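Local coordinates for 3-oxoacyl-[acyl-carrier-protein] reductase (PDB 3U9L) that probably catalyses the NADPH-dependent reduction of 3-oxoacyl groups carried on acyl carrier protein, as a member of the short-chain dehydrogenase/reductase family, at residues 12-17 and 35-40; 100-105 and 204-209; 141-146 and 185-190; 174-179 and 294-299. All blocks are in the same frame, centred on the assembly; numbering follows the deposited sequence.

In the fold
From the N terminus, contact 1 closes first: it ties the loop after strand 7-10 to the end of strand 31-36, within the first beta-alpha-beta unit. Residues 100-105 then open contact 2, which closes only at 204-209. Contact 3, pairing the neighbouring strands 139-144 and 183-190 of the sheet, opens and closes within that span. Contact 4 crosses both, because 174-179 lies inside their loops and 294-299 at the modelled C terminus. Contacts 1 and 3 meet where Phe17 packs on Pro190, and contacts 3 and 4 touch where helix 158-179, the connection between the two strands of contact 3, lies against them. Contacts 2 and 4, with centres about 39 Å apart, both touch the second subunit.

Contact 1 (12-17 and 35-40); sequences GASSGF and SMRDIV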
loop_
_atom_site.group_PDB
_atom_site.type_symbol
_atom_site.label_atom_id
_atom_site.label_comp_id
_atom_site.label_asym_id
_atom_site.label_seq_id
_atom_site.Cartn_x
_atom_site.Cartn_y
_atom_site.Cartn_z
ATOM N N GLY A 12 -13.889 -11.505 -8.862
ATOM C CA GLY A 12 -14.733 -10.312 -8.816
ATOM C C GLY A 12 -15.266 -9.971 -10.188
ATOM O O GLY A 12 -15.266 -8.812 -10.583
ATOM N N ALA A 13 -15.706 -10.985 -10.919
ATOM C CA ALA A 13 -16.153 -10.802 -12.299
ATOM C C ALA A 13 -17.653 -10.535 -12.493
ATOM O O ALA A 13 -18.141 -10.699 -13.605
ATOM C CB ALA A 13 -15.772 -11.954 -13.117
ATOM N N SER A 14 -18.369 -10.129 -11.443
ATOM C CA SER A 14 -19.819 -9.939 -11.567
ATOM C C SER A 14 -20.209 -8.815 -12.506
ATOM O O SER A 14 -21.248 -8.873 -13.135
ATOM C CB SER A 14 -20.486 -9.717 -10.209
ATOM O OG SER A 14 -19.882 -8.654 -9.525
ATOM N N SER A 15 -19.371 -7.795 -12.606
ATOM C CA SER A 15 -19.617 -6.666 -13.482
ATOM C C SER A 15 -18.284 -5.945 -13.725
ATOM O O SER A 15 -17.205 -6.462 -13.357
ATOM C CB SER A 15 -20.577 -5.694 -12.791
ATOM O OG SER A 15 -20.063 -5.381 -11.497
ATOM N N GLY A 16 -18.348 -4.755 -14.318
ATOM C CA GLY A 16 -17.175 -3.880 -14.378
ATOM C C GLY A 16 -16.116 -4.405 -15.324
ATOM O O GLY A 16 -16.459 -5.041 -16.341
ATOM N N PHE A 17 -14.840 -4.176 -15.012
ATOM C CA PHE A 17 -13.781 -4.692 -15.884
ATOM C C PHE A 17 -13.812 -6.177 -15.833
ATOM O O PHE A 17 -13.500 -6.829 -16.801
ATOM C CB PHE A 17 -12.392 -4.330 -15.374
ATOM C CG PHE A 17 -12.115 -2.884 -15.355
ATOM C CD1 PHE A 17 -12.363 -2.104 -16.462
ATOM C CD2 PHE A 17 -11.586 -2.289 -14.217
ATOM C CE1 PHE A 17 -12.100 -0.723 -16.414
ATOM C CE2 PHE A 17 -11.316 -0.957 -14.183
ATOM C CZ PHE A 17 -11.558 -0.175 -15.269
ATOM N N SER A 35 -15.580 -15.805 -11.759
ATOM C CA SER A 35 -15.996 -16.122 -10.407
ATOM C C SER A 35 -16.494 -14.895 -9.640
ATOM O O SER A 35 -16.147 -13.749 -9.971
ATOM C CB SER A 35 -14.845 -16.786 -9.628
ATOM O OG SER A 35 -13.988 -15.774 -9.134
HETATM N N MSE A 36 -17.309 -15.141 -8.618
HETATM C CA MSE A 36 -17.904 -14.060 -7.801
HETATM C C MSE A 36 -18.573 -14.638 -6.548
HETATM O O MSE A 36 -18.806 -15.823 -6.472
HETATM C CB MSE A 36 -18.942 -13.282 -8.624
HETATM C CG MSE A 36 -20.206 -14.090 -8.947
HETATM SE SE MSE A 36 -21.151 -13.446 -10.600
HETATM C CE MSE A 36 -19.839 -14.026 -11.967
ATOM N N ARG A 37 -18.866 -13.789 -5.575
ATOM C CA ARG A 37 -19.485 -14.188 -4.314
ATOM C C ARG A 37 -21.015 -14.341 -4.462
ATOM O O ARG A 37 -21.643 -13.711 -5.298
ATOM C CB ARG A 37 -19.216 -13.113 -3.254
ATOM C CG ARG A 37 -18.144 -12.048 -3.679
ATOM C CD ARG A 37 -18.632 -10.944 -4.727
ATOM N NE ARG A 37 -18.018 -10.929 -6.094
ATOM C CZ ARG A 37 -18.134 -9.869 -6.888
ATOM N NH1 ARG A 37 -17.661 -9.846 -8.116
ATOM N NH2 ARG A 37 -18.775 -8.809 -6.425
ATOM N N ASP A 38 -21.593 -15.193 -3.635
ATOM C CA ASP A 38 -23.030 -15.255 -3.478
ATOM C C ASP A 38 -23.810 -15.358 -4.787
ATOM O O ASP A 38 -24.654 -14.517 -5.057
ATOM C CB ASP A 38 -23.499 -14.000 -2.745
ATOM C CG ASP A 38 -24.911 -14.158 -2.174
ATOM O OD1 ASP A 38 -25.483 -15.280 -2.244
ATOM O OD2 ASP A 38 -25.432 -13.157 -1.656
ATOM N N ILE A 39 -23.546 -16.370 -5.599
ATOM C CA ILE A 39 -24.205 -16.428 -6.896
ATOM C C ILE A 39 -25.704 -16.733 -6.777
ATOM O O ILE A 39 -26.442 -16.503 -7.739
ATOM C CB ILE A 39 -23.615 -17.519 -7.782
ATOM C CG1 ILE A 39 -23.563 -18.823 -7.002
ATOM C CG2 ILE A 39 -22.226 -17.118 -8.312
ATOM C CD1 ILE A 39 -23.055 -20.012 -7.832
ATOM N N VAL A 40 -26.148 -17.275 -5.634
ATOM C CA VAL A 40 -27.582 -17.583 -5.442
ATOM C C VAL A 40 -28.382 -16.379 -4.964
ATOM O O VAL A 40 -29.575 -16.258 -5.253
ATOM C CB VAL A 40 -27.842 -18.789 -4.510
ATOM C CG1 VAL A 40 -27.192 -20.039 -5.063
ATOM C CG2 VAL A 40 -27.338 -18.514 -3.099
HETATM O O HOH W 1 -14.285 -14.108 -7.147
#
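Gly12 and Ala13 run beside the end of strand 31-36, with CA of Gly12 5.0 Å from CA of Met36 and Ala13 level with Ser35. One direct backbone bond joins the segments: Ala13 N donates a hydrogen bond to Ser35 O (3.0 Å), almost straight at 167°. Beside it, a water accepts a hydrogen bond from Gly12 N (3.1 Å) and also bonds Ser35 OG, whose second partner is Ile10 O. The turn then brings Ser14 against two side chains of the other segment. Its CB rests on the selenium of Met36, a selenomethionine, with SE and CB 3.8 Å apart; the chain of Met36 is bent at its last torsion (chi3 70°), which leaves CE near Ala13 O. Ser14 also meets Arg37. This side chain bends at chi2 and chi3, bringing NH1 to within 2.9 Å of Ser14 OG in a weak bond, bent to 116° at the hydrogen. The same NH1 lies close to Gly12, 3.0 Å from its CA, while Ala13 N sits at the guanidinium edge. Positive phi angles at Gly12 and Gly16 let the chain turn between strand 7-10 and helix 16-27. Helix 44-57 covers the Met36 side through Val47 and Ile50. The arrangement is the glycine-rich dinucleotide-binding turn of the Rossmann fold, here with the TGxxxGxG pattern of short-chain dehydrogenases; a basic residue just after the second strand is consistent with a preference for NADPH.

Contact 2 (100-105 and 204-209); sequences FGPAEA and GVPDDH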
loop_
_atom_site.group_PDB
_atom_site.type_symbol
_atom_site.label_atom_id
_atom_site.label_comp_id
_atom_site.label_asym_id
_atom_site.label_seq_id
_atom_site.Cartn_x
_atom_site.Cartn_y
_atom_site.Cartn_z
ATOM N N PHE A 100 -15.330 6.615 -0.395
ATOM C CA PHE A 100 -15.105 8.041 -0.552
ATOM C C PHE A 100 -15.411 8.793 0.731
ATOM O O PHE A 100 -16.467 8.593 1.332
ATOM C CB PHE A 100 -16.027 8.617 -1.647
ATOM C CG PHE A 100 -15.700 10.044 -2.025
ATOM C CD1 PHE A 100 -14.706 10.312 -2.964
ATOM C CD2 PHE A 100 -16.414 11.121 -1.492
ATOM C CE1 PHE A 100 -14.396 11.614 -3.359
ATOM C CE2 PHE A 100 -16.107 12.442 -1.878
ATOM C CZ PHE A 100 -15.116 12.682 -2.822
ATOM N N GLY A 101 -14.505 9.688 1.121
ATOM C CA GLY A 101 -14.693 10.440 2.354
ATOM C C GLY A 101 -13.352 10.845 2.945
ATOM O O GLY A 101 -12.284 10.311 2.536
ATOM N N PRO A 102 -13.403 11.744 3.942
ATOM C CA PRO A 102 -12.225 12.230 4.640
ATOM C C PRO A 102 -11.605 11.049 5.353
ATOM O O PRO A 102 -12.311 10.277 6.032
ATOM C CB PRO A 102 -12.779 13.180 5.722
ATOM C CG PRO A 102 -14.284 13.276 5.491
ATOM C CD PRO A 102 -14.683 12.353 4.416
ATOM N N ALA A 103 -10.292 10.925 5.255
ATOM C CA ALA A 103 -9.619 9.713 5.763
ATOM C C ALA A 103 -9.817 9.573 7.260
ATOM O O ALA A 103 -9.956 8.463 7.778
ATOM C CB ALA A 103 -8.123 9.804 5.462
ATOM N N GLU A 104 -9.764 10.692 7.969
ATOM C CA GLU A 104 -9.915 10.702 9.431
ATOM C C GLU A 104 -11.229 10.116 9.889
ATOM O O GLU A 104 -11.301 9.609 10.997
ATOM C CB GLU A 104 -9.795 12.122 9.983
ATOM C CG GLU A 104 -9.435 12.174 11.519
ATOM C CD GLU A 104 -9.543 13.589 12.126
ATOM O OE1 GLU A 104 -9.200 14.571 11.415
ATOM O OE2 GLU A 104 -9.908 13.716 13.330
ATOM N N ALA A 105 -12.272 10.167 9.037
ATOM C CA ALA A 105 -13.627 9.731 9.409
ATOM C C ALA A 105 -13.850 8.242 9.191
ATOM O O ALA A 105 -14.861 7.666 9.633
ATOM C CB ALA A 105 -14.727 10.578 8.645
ATOM N N GLY A 204 -18.461 2.675 -0.635
ATOM C CA GLY A 204 -18.834 3.016 0.728
ATOM C C GLY A 204 -18.413 4.392 1.196
ATOM O O GLY A 204 -17.863 5.169 0.432
ATOM N N VAL A 205 -18.663 4.655 2.478
ATOM C CA VAL A 205 -18.427 5.944 3.085
ATOM C C VAL A 205 -17.978 5.752 4.535
ATOM O O VAL A 205 -18.046 4.666 5.057
ATOM C CB VAL A 205 -19.714 6.834 3.075
ATOM C CG1 VAL A 205 -20.065 7.263 1.652
ATOM C CG2 VAL A 205 -20.874 6.099 3.738
ATOM N N PRO A 206 -17.520 6.810 5.174
ATOM C CA PRO A 206 -17.054 6.673 6.560
ATOM C C PRO A 206 -18.137 6.220 7.535
ATOM O O PRO A 206 -19.283 6.655 7.411
ATOM C CB PRO A 206 -16.562 8.074 6.896
ATOM C CG PRO A 206 -16.157 8.665 5.514
ATOM C CD PRO A 206 -17.087 8.074 4.540
ATOM N N ASP A 207 -17.781 5.321 8.455
ATOM C CA ASP A 207 -18.676 4.936 9.551
ATOM C C ASP A 207 -18.791 6.019 10.626
ATOM O O ASP A 207 -19.733 5.973 11.399
ATOM C CB ASP A 207 -18.171 3.677 10.271
ATOM C CG ASP A 207 -18.445 2.404 9.509
ATOM O OD1 ASP A 207 -19.313 2.414 8.612
ATOM O OD2 ASP A 207 -17.780 1.372 9.809
ATOM N N ASP A 208 -17.817 6.931 10.720
ATOM C CA ASP A 208 -17.793 7.945 11.765
ATOM C C ASP A 208 -18.492 9.220 11.255
ATOM O O ASP A 208 -17.853 10.173 10.819
ATOM C CB ASP A 208 -16.359 8.266 12.232
ATOM C CG ASP A 208 -16.313 9.152 13.505
ATOM O OD1 ASP A 208 -17.358 9.769 13.857
ATOM O OD2 ASP A 208 -15.229 9.262 14.135
ATOM N N HIS A 209 -19.819 9.231 11.333
ATOM C CA HIS A 209 -20.613 10.289 10.733
ATOM C C HIS A 209 -20.339 11.627 11.366
ATOM O O HIS A 209 -20.253 12.644 10.679
ATOM C CB HIS A 209 -22.117 9.954 10.859
ATOM C CG HIS A 209 -22.507 8.696 10.155
ATOM N ND1 HIS A 209 -21.978 8.331 8.926
ATOM C CD2 HIS A 209 -23.347 7.693 10.509
ATOM C CE1 HIS A 209 -22.477 7.167 8.554
ATOM N NE2 HIS A 209 -23.317 6.758 9.495
#
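Phe100 and Val205, then Ala105 and Asp208, mark the two ends of this loop-to-loop contact, each end closed by a backbone bond: Phe100 N to Gly204 O (3.0 Å) and Asp208 N to Ala105 O (3.2 Å). Between them Pro206 is the wedge. Its CD faces Phe100 O at 3.3 Å, its CG lies against Gly101 CA, and its CB meets both Ala105 CB (3.6 Å) and Ala105 O. Pro102 crosses the Pro206 ring at about a right angle, CD to CG 4.1 Å. Gly101 has backbone angles that suit only glycine, and a CB there would also run into Pro206 CG. The Phe100 ring swings off toward Ile227 and Lys228 of helix 223-233. At the far end Asp208 CB closes on Ala105 O (3.1 Å). Its chi1 of -170° sets CG anti to the backbone N, with OD1 capping helix 209-217 at the N of Arg211 and OD2 in a salt bridge with Arg127 of the second subunit. Residues 204-209 follow the unmodelled 194-202, in the region that usually forms the substrate-binding loop of this family. The chemistry is therefore divided: backbone bonds and proline packing join the two loops, while the charge of Asp208 is spent on a helix start and on the dimer, so the residue that closes the loop pair also carries a charge contact to the second subunit.

Contact 3 (141-146 and 185-190); sequences LIWISS and TSIIVP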
loop_
_atom_site.group_PDB
_atom_site.type_symbol
_atom_site.label_atom_id
_atom_site.label_comp_id
_atom_site.label_asym_id
_atom_site.label_seq_id
_atom_site.Cartn_x
_atom_site.Cartn_y
_atom_site.Cartn_z
ATOM N N LEU A 141 0.087 -14.529 -14.202
ATOM C CA LEU A 141 -0.706 -13.741 -13.275
ATOM C C LEU A 141 -0.920 -12.386 -13.892
ATOM O O LEU A 141 0.044 -11.713 -14.349
ATOM C CB LEU A 141 0.026 -13.537 -11.925
ATOM C CG LEU A 141 -0.294 -14.498 -10.801
ATOM C CD1 LEU A 141 -0.041 -15.926 -11.408
ATOM C CD2 LEU A 141 0.610 -14.244 -9.642
ATOM N N ILE A 142 -2.172 -11.958 -13.891
ATOM C CA ILE A 142 -2.485 -10.602 -14.311
ATOM C C ILE A 142 -3.140 -9.924 -13.128
ATOM O O ILE A 142 -4.110 -10.439 -12.548
ATOM C CB ILE A 142 -3.464 -10.615 -15.561
ATOM C CG1 ILE A 142 -2.843 -11.370 -16.742
ATOM C CG2 ILE A 142 -3.881 -9.222 -15.969
ATOM C CD1 ILE A 142 -3.710 -11.373 -17.995
ATOM N N TRP A 143 -2.652 -8.743 -12.770
ATOM C CA TRP A 143 -3.246 -8.022 -11.653
ATOM C C TRP A 143 -3.896 -6.780 -12.230
ATOM O O TRP A 143 -3.312 -6.119 -13.102
ATOM C CB TRP A 143 -2.124 -7.605 -10.686
ATOM C CG TRP A 143 -1.303 -8.747 -10.095
ATOM C CD1 TRP A 143 -0.346 -9.520 -10.749
ATOM C CD2 TRP A 143 -1.337 -9.209 -8.744
ATOM N NE1 TRP A 143 0.223 -10.441 -9.852
ATOM C CE2 TRP A 143 -0.358 -10.258 -8.624
ATOM C CE3 TRP A 143 -2.075 -8.836 -7.609
ATOM C CZ2 TRP A 143 -0.142 -10.928 -7.418
ATOM C CZ3 TRP A 143 -1.821 -9.469 -6.421
ATOM C CH2 TRP A 143 -0.888 -10.515 -6.333
ATOM N N ILE A 144 -5.088 -6.440 -11.770
ATOM C CA ILE A 144 -5.695 -5.153 -12.163
ATOM C C ILE A 144 -5.338 -4.205 -11.085
ATOM O O ILE A 144 -5.816 -4.306 -9.942
ATOM C CB ILE A 144 -7.235 -5.206 -12.297
ATOM C CG1 ILE A 144 -7.667 -6.403 -13.120
ATOM C CG2 ILE A 144 -7.802 -3.827 -12.813
ATOM C CD1 ILE A 144 -7.021 -6.473 -14.452
ATOM N N SER A 145 -4.459 -3.280 -11.416
ATOM C CA SER A 145 -3.927 -2.401 -10.436
ATOM C C SER A 145 -4.749 -1.115 -10.612
ATOM O O SER A 145 -5.938 -1.195 -10.941
ATOM C CB SER A 145 -2.459 -2.154 -10.743
ATOM O OG SER A 145 -1.841 -1.379 -9.759
ATOM N N SER A 146 -4.106 0.040 -10.438
ATOM C CA SER A 146 -4.805 1.311 -10.465
ATOM C C SER A 146 -3.833 2.443 -10.791
ATOM O O SER A 146 -2.774 2.544 -10.194
ATOM C CB SER A 146 -5.423 1.533 -9.074
ATOM O OG SER A 146 -6.070 2.763 -8.986
ATOM N N THR A 185 4.166 -12.418 -15.216
ATOM C CA THR A 185 3.300 -11.425 -14.591
ATOM C C THR A 185 3.041 -10.281 -15.552
ATOM O O THR A 185 3.968 -9.795 -16.238
ATOM C CB THR A 185 3.962 -10.796 -13.370
ATOM O OG1 THR A 185 4.120 -11.789 -12.346
ATOM C CG2 THR A 185 3.082 -9.665 -12.798
ATOM N N SER A 186 1.802 -9.816 -15.578
ATOM C CA SER A 186 1.487 -8.611 -16.294
ATOM C C SER A 186 0.491 -7.800 -15.434
ATOM O O SER A 186 -0.454 -8.372 -14.843
ATOM C CB SER A 186 0.968 -8.976 -17.709
ATOM O OG SER A 186 0.599 -7.777 -18.373
ATOM N N ILE A 187 0.720 -6.484 -15.308
ATOM C CA ILE A 187 -0.078 -5.670 -14.446
ATOM C C ILE A 187 -0.818 -4.632 -15.311
ATOM O O ILE A 187 -0.224 -3.894 -16.086
ATOM C CB ILE A 187 0.756 -4.905 -13.402
ATOM C CG1 ILE A 187 1.572 -5.897 -12.522
ATOM C CG2 ILE A 187 -0.195 -4.030 -12.556
ATOM C CD1 ILE A 187 2.576 -5.337 -11.477
ATOM N N ILE A 188 -2.123 -4.613 -15.182
ATOM C CA ILE A 188 -2.944 -3.676 -15.918
ATOM C C ILE A 188 -3.174 -2.479 -15.000
ATOM O O ILE A 188 -3.556 -2.618 -13.829
ATOM C CB ILE A 188 -4.306 -4.313 -16.309
ATOM C CG1 ILE A 188 -4.128 -5.737 -16.938
ATOM C CG2 ILE A 188 -5.109 -3.364 -17.163
ATOM C CD1 ILE A 188 -3.160 -5.847 -18.150
ATOM N N VAL A 189 -2.919 -1.314 -15.563
ATOM C CA VAL A 189 -3.036 -0.062 -14.862
ATOM C C VAL A 189 -4.161 0.846 -15.463
ATOM O O VAL A 189 -3.925 1.693 -16.305
ATOM C CB VAL A 189 -1.659 0.639 -14.748
ATOM C CG1 VAL A 189 -1.757 1.845 -13.867
ATOM C CG2 VAL A 189 -0.632 -0.350 -14.158
ATOM N N PRO A 190 -5.400 0.629 -15.017
ATOM C CA PRO A 190 -6.568 1.400 -15.505
ATOM C C PRO A 190 -6.655 2.747 -14.857
ATOM O O PRO A 190 -6.430 2.856 -13.647
ATOM C CB PRO A 190 -7.793 0.573 -15.059
ATOM C CG PRO A 190 -7.267 -0.614 -14.357
ATOM C CD PRO A 190 -5.789 -0.419 -14.059
HETATM O O HOH W 2 2.886 -11.332 -9.877
#
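Leu141 to Ile144 pair with Thr185 to Ile188 as neighbouring parallel strands of the Rossmann-fold sheet, joined through helix 158-179 in a beta-alpha-beta crossover; their axes diverge by 18°. Backbone bonds alternate up the ladder, from Ser186 N to Leu141 O through Ile188 N to Trp143 O (2.8 Å), and continue past strand 139-144 with Ser145 N to Ile188 O (2.7 Å). Ile188 shows how the face holding Ile142 and Ile144 is filled. Its CB stands 3.8 Å from Trp143 O and also touches Ile144 CD1. CG1, placed beside the backbone N by chi1 of -48°, meets Ile142 CG2 at 3.6 Å and Ile144 CD1. The terminal CD1 reaches back to Ile142 CG2. Ile144 lies alongside Ile188 and points the same way, while its CG2 branch meets the ring of Pro190 crosswise, 3.6 Å from CG. An alanine in place of Ile144 would probably leave a gap beside Ile188 and Pro190, with the Pro190 ring losing an apolar neighbour. Ile248 of helix 242-252 covers both isoleucines. Just past the strand, Ser145 CB presses tightly on Ile187 CG2 (3.5 Å), and Ser145 OG bonds Asp168. Trp143, Thr185 and Ile187 share the other face; there Trp143, its ring stacked with His93, slants across Thr185 so that CD1 nears CG2. One water joins this pair, accepting a hydrogen bond from Trp143 NE1 and donating one to Thr185 OG1, each 2.8 Å long.

Contact 4 (174-179 and 294-299); sequences YARELS and DLLKPR
Asp294 reaches Ser179 through a water that donates to Asp294 O (2.8 Å) and bonds Ser179 OG only weakly; its carboxylate turns to Arg180 in a salt bridge. Leu295 comes next, its CD2 resting against both Ser179 OG and Arg176 O, 3.7 Å from the latter. The carbonyl of Leu295 accepts from a second water (2.9 Å), which accepts a hydrogen bond from Arg176 NH2 in the guanidinium plane. Leu296 lays CD2 over one face of that guanidinium, 3.4 Å from NH2 and displaced toward its rim. Arg176 arrives there through a nearly eclipsed bend, chi2 8°. With an alanine at Arg176, the water on Leu295 O would probably lose a donor and Leu296 CD2 the flat surface beneath it. Beyond Lys297, Pro298 offers its CA hydrogen to Ser179 O, a CH···O contact of 3.4 Å. Arg299, the last modelled residue, donates its N-H to the same oxygen (2.9 Å, 172°). Glu177, one residue past Arg176, binds Ala103 and Tyr156 of the second subunit. The C-terminal tail is thus held on helix 158-179 by one backbone bond, waters and leucine packing, with the arginine serving as a flat surface and a water's partner.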
loop_
_atom_site.group_PDB
_atom_site.type_symbol
_atom_site.label_atom_id
_atom_site.label_comp_id
_atom_site.label_asym_id
_atom_site.label_seq_id
_atom_site.Cartn_x
_atom_site.Cartn_y
_atom_site.Cartn_z
ATOM N N TYR A 174 5.759 -10.656 -6.207
ATOM C CA TYR A 174 5.464 -11.993 -6.721
ATOM C C TYR A 174 6.072 -12.187 -8.096
ATOM O O TYR A 174 6.569 -13.268 -8.408
ATOM C CB TYR A 174 3.956 -12.200 -6.812
ATOM C CG TYR A 174 3.325 -12.819 -5.577
ATOM C CD1 TYR A 174 3.497 -14.184 -5.288
ATOM C CD2 TYR A 174 2.498 -12.087 -4.760
ATOM C CE1 TYR A 174 2.883 -14.787 -4.187
ATOM C CE2 TYR A 174 1.871 -12.687 -3.628
ATOM C CZ TYR A 174 2.083 -14.039 -3.349
ATOM O OH TYR A 174 1.466 -14.657 -2.264
ATOM N N ALA A 175 6.035 -11.140 -8.920
ATOM C CA ALA A 175 6.663 -11.190 -10.241
ATOM C C ALA A 175 8.098 -11.717 -10.131
ATOM O O ALA A 175 8.490 -12.621 -10.894
ATOM C CB ALA A 175 6.662 -9.780 -10.906
ATOM N N ARG A 176 8.871 -11.185 -9.175
ATOM C CA ARG A 176 10.282 -11.623 -8.985
ATOM C C ARG A 176 10.360 -13.012 -8.361
ATOM O O ARG A 176 11.185 -13.832 -8.736
ATOM C CB ARG A 176 11.035 -10.705 -8.012
ATOM C CG ARG A 176 11.255 -9.239 -8.386
ATOM C CD ARG A 176 10.556 -8.779 -9.574
ATOM N NE ARG A 176 10.703 -7.312 -9.691
ATOM C CZ ARG A 176 10.519 -6.647 -10.826
ATOM N NH1 ARG A 176 10.715 -5.333 -10.830
ATOM N NH2 ARG A 176 10.190 -7.290 -11.963
ATOM N N GLU A 177 9.527 -13.239 -7.358
ATOM C CA GLU A 177 9.617 -14.441 -6.558
ATOM C C GLU A 177 9.074 -15.663 -7.319
ATOM O O GLU A 177 9.421 -16.779 -6.998
ATOM C CB GLU A 177 8.882 -14.261 -5.230
ATOM C CG GLU A 177 9.429 -13.119 -4.295
ATOM C CD GLU A 177 8.617 -13.025 -2.976
ATOM O OE1 GLU A 177 7.936 -14.014 -2.637
ATOM O OE2 GLU A 177 8.614 -11.967 -2.279
ATOM N N LEU A 178 8.256 -15.450 -8.338
ATOM C CA LEU A 178 7.735 -16.547 -9.112
ATOM C C LEU A 178 8.506 -16.742 -10.404
ATOM O O LEU A 178 8.239 -17.710 -11.138
ATOM C CB LEU A 178 6.269 -16.303 -9.495
ATOM C CG LEU A 178 5.254 -16.222 -8.341
ATOM C CD1 LEU A 178 3.907 -15.829 -8.890
ATOM C CD2 LEU A 178 5.198 -17.611 -7.635
ATOM N N SER A 179 9.369 -15.796 -10.760
ATOM C CA SER A 179 9.947 -15.908 -12.091
ATOM C C SER A 179 10.797 -17.233 -12.279
ATOM O O SER A 179 10.817 -17.799 -13.377
ATOM C CB SER A 179 10.784 -14.685 -12.470
ATOM O OG SER A 179 11.863 -14.624 -11.572
ATOM N N ASP A 294 18.094 -11.973 -13.353
ATOM C CA ASP A 294 17.328 -13.109 -13.877
ATOM C C ASP A 294 15.883 -13.092 -13.337
ATOM O O ASP A 294 14.962 -13.629 -13.968
ATOM C CB ASP A 294 18.027 -14.450 -13.555
ATOM C CG ASP A 294 17.860 -14.862 -12.084
ATOM O OD1 ASP A 294 17.087 -15.827 -11.778
ATOM O OD2 ASP A 294 18.474 -14.211 -11.212
ATOM N N LEU A 295 15.686 -12.474 -12.178
ATOM C CA LEU A 295 14.352 -12.341 -11.586
ATOM C C LEU A 295 13.410 -11.462 -12.434
ATOM O O LEU A 295 12.203 -11.454 -12.198
ATOM C CB LEU A 295 14.433 -11.777 -10.170
ATOM C CG LEU A 295 15.252 -12.695 -9.264
ATOM C CD1 LEU A 295 15.189 -12.160 -7.823
ATOM C CD2 LEU A 295 14.787 -14.154 -9.384
ATOM N N LEU A 296 13.979 -10.761 -13.422
ATOM C CA LEU A 296 13.223 -9.831 -14.256
ATOM C C LEU A 296 12.600 -10.597 -15.386
ATOM O O LEU A 296 11.777 -10.061 -16.130
ATOM C CB LEU A 296 14.113 -8.722 -14.840
ATOM C CG LEU A 296 14.543 -7.730 -13.732
ATOM C CD1 LEU A 296 15.712 -6.855 -14.204
ATOM C CD2 LEU A 296 13.323 -6.842 -13.271
ATOM N N LYS A 297 12.993 -11.857 -15.527
ATOM C CA LYS A 297 12.557 -12.606 -16.692
ATOM C C LYS A 297 12.233 -14.057 -16.370
ATOM O O LYS A 297 13.114 -14.839 -16.145
ATOM C CB LYS A 297 13.633 -12.521 -17.791
ATOM C CG LYS A 297 13.170 -13.127 -19.107
ATOM C CD LYS A 297 14.256 -13.990 -19.812
ATOM C CE LYS A 297 15.414 -13.107 -20.348
ATOM N NZ LYS A 297 16.223 -13.736 -21.472
ATOM N N PRO A 298 10.953 -14.412 -16.338
ATOM C CA PRO A 298 10.488 -15.775 -16.047
ATOM C C PRO A 298 11.281 -16.843 -16.804
ATOM O O PRO A 298 11.548 -16.690 -17.986
ATOM C CB PRO A 298 9.040 -15.754 -16.524
ATOM C CG PRO A 298 8.657 -14.285 -16.234
ATOM C CD PRO A 298 9.850 -13.500 -16.687
ATOM N N ARG A 299 11.641 -17.846 -16.155
ATOM C CA ARG A 299 12.474 -18.903 -16.647
ATOM C C ARG A 299 11.895 -19.660 -17.822
ATOM O O ARG A 299 10.775 -20.118 -17.770
ATOM C CB ARG A 299 12.732 -19.871 -15.522
ATOM C CG ARG A 299 13.692 -20.938 -15.890
ATOM C CD ARG A 299 14.191 -21.683 -14.684
ATOM N NE ARG A 299 15.024 -20.892 -13.799
ATOM C CZ ARG A 299 15.588 -21.394 -12.724
ATOM N NH1 ARG A 299 15.430 -22.657 -12.439
ATOM N NH2 ARG A 299 16.350 -20.652 -11.937
HETATM O O HOH W 3 9.896 -9.733 -12.593
HETATM O O HOH W 4 13.912 -16.215 -13.632
#